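Local coordinates for ESX-1 secretion-associated protein EspB (Mycobacterium marinum, PDB 7P0Z), which is secreted in association with the ESX-1 system and assembles into a seven-subunit, channel-like particle that probably takes part in protein transport, at residues 70-73 with 74-78. Numbering follows the deposited sequence.
Sequences QRLA and TSLRN
The side chain of Arg-77 passes alongside Ala-73, one turn earlier in helix 42-81, a long alpha-helix of the PE domain of EspB. Its CB lies 3.7 Å from Ala-73 O, the oxygen that accepts the Arg-77 backbone N-H in a regular i to i+4 bond. CG, placed beside the backbone N by a chi1 of -67°, comes closer still, 3.3 Å from Ala-73 O. The chain then runs extended through CD, 4.1 Å from that oxygen, to NE. At the end a chi4 of 100° turns the guanidinium out of the line of the chain, leaving CZ 4.1 Å and NH1 3.6 Å from Ala-73 O and NH1 3.7 Å from Ala-73 CB, with the guanidinium oblique to the Ala-73 carbonyl. NH2 makes salt bridges to Asp-21 of helix 13-23 and to Glu-24 just beyond it, so the two carboxylates probably fix the rotation of the guanidinium and tie the helices together. Thr-74 turns its hydroxyl onto its own helix: OG1 donates to Gln-70 O, which also takes the Thr-74 N-H. The two donors reach that carbonyl from opposite faces of its plane, the hydroxyl tilted from it by 35°. On the buried side Leu-72 and Leu-76 stand one turn apart and pack against helices 13-23 and 181-224, while Ser-75 OG is hydrogen-bonded to Ile-283 O and Ile-285 N of the C-terminal segment that runs alongside. Between the two leucines the nearest side-chain atoms are Leu-72 CG and Leu-76 CD1, 4.4 Å apart.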
loop_
_atom_site.group_PDB
_atom_site.type_symbol
_atom_site.label_atom_id
_atom_site.label_comp_id
_atom_site.label_asym_id
_atom_site.label_seq_id
_atom_site.Cartn_x
_atom_site.Cartn_y
_atom_site.Cartn_z
ATOM N N GLN A 70 5.070 -6.342 40.969
ATOM C CA GLN A 70 5.707 -6.644 42.246
ATOM C C GLN A 70 7.216 -6.549 42.150
ATOM O O GLN A 70 7.875 -6.033 43.058
ATOM C CB GLN A 70 5.353 -8.023 42.749
ATOM C CG GLN A 70 4.035 -8.167 43.323
ATOM C CD GLN A 70 3.952 -9.466 44.053
ATOM O OE1 GLN A 70 4.926 -10.206 44.110
ATOM N NE2 GLN A 70 2.792 -9.766 44.610
ATOM N N ARG A 71 7.788 -7.074 41.078
ATOM C CA ARG A 71 9.234 -7.011 40.957
ATOM C C ARG A 71 9.715 -5.580 40.824
ATOM O O ARG A 71 10.753 -5.214 41.380
ATOM C CB ARG A 71 9.704 -7.854 39.788
ATOM C CG ARG A 71 9.528 -9.298 40.051
ATOM C CD ARG A 71 9.933 -10.108 38.895
ATOM N NE ARG A 71 9.753 -11.504 39.193
ATOM C CZ ARG A 71 10.282 -12.476 38.482
ATOM N NH1 ARG A 71 10.999 -12.190 37.418
ATOM N NH2 ARG A 71 10.070 -13.724 38.830
ATOM N N LEU A 72 8.970 -4.754 40.108
ATOM C CA LEU A 72 9.340 -3.355 39.999
ATOM C C LEU A 72 9.289 -2.660 41.353
ATOM O O LEU A 72 10.162 -1.852 41.678
ATOM C CB LEU A 72 8.430 -2.666 38.995
ATOM C CG LEU A 72 8.475 -1.150 38.897
ATOM C CD1 LEU A 72 9.710 -0.705 38.176
ATOM C CD2 LEU A 72 7.258 -0.666 38.168
ATOM N N ALA A 73 8.277 -2.961 42.158
ATOM C CA ALA A 73 8.211 -2.378 43.491
ATOM C C ALA A 73 9.386 -2.822 44.351
ATOM O O ALA A 73 9.949 -2.026 45.110
ATOM C CB ALA A 73 6.892 -2.745 44.157
ATOM N N THR A 74 9.768 -4.090 44.249
ATOM C CA THR A 74 10.944 -4.543 44.970
ATOM C C THR A 74 12.193 -3.798 44.526
ATOM O O THR A 74 13.008 -3.391 45.359
ATOM C CB THR A 74 11.119 -6.044 44.793
ATOM O OG1 THR A 74 9.944 -6.706 45.241
ATOM C CG2 THR A 74 12.273 -6.528 45.580
ATOM N N SER A 75 12.363 -3.609 43.228
ATOM C CA SER A 75 13.531 -2.875 42.769
ATOM C C SER A 75 13.522 -1.444 43.280
ATOM O O SER A 75 14.574 -0.891 43.606
ATOM C CB SER A 75 13.621 -2.898 41.251
ATOM O OG SER A 75 13.939 -4.186 40.792
ATOM N N LEU A 76 12.352 -0.823 43.344
ATOM C CA LEU A 76 12.287 0.527 43.879
ATOM C C LEU A 76 12.670 0.562 45.346
ATOM O O LEU A 76 13.338 1.490 45.794
ATOM C CB LEU A 76 10.899 1.113 43.690
ATOM C CG LEU A 76 10.517 1.472 42.267
ATOM C CD1 LEU A 76 9.031 1.699 42.195
ATOM C CD2 LEU A 76 11.258 2.685 41.823
ATOM N N ARG A 77 12.234 -0.423 46.116
ATOM C CA ARG A 77 12.608 -0.449 47.521
ATOM C C ARG A 77 14.103 -0.641 47.693
ATOM O O ARG A 77 14.714 -0.032 48.573
ATOM C CB ARG A 77 11.833 -1.526 48.249
ATOM C CG ARG A 77 10.403 -1.195 48.308
ATOM C CD ARG A 77 9.662 -2.109 49.178
ATOM N NE ARG A 77 8.247 -1.829 49.083
ATOM C CZ ARG A 77 7.412 -2.536 48.340
ATOM N NH1 ARG A 77 7.865 -3.563 47.649
ATOM N NH2 ARG A 77 6.133 -2.219 48.294
ATOM N N ASN A 78 14.713 -1.466 46.858
ATOM C CA ASN A 78 16.159 -1.601 46.927
ATOM C C ASN A 78 16.849 -0.291 46.577
ATOM O O ASN A 78 17.786 0.144 47.262
ATOM C CB ASN A 78 16.620 -2.725 46.010
ATOM C CG ASN A 78 16.118 -4.072 46.455
ATOM O OD1 ASN A 78 15.564 -4.218 47.536
ATOM N ND2 ASN A 78 16.309 -5.069 45.619
#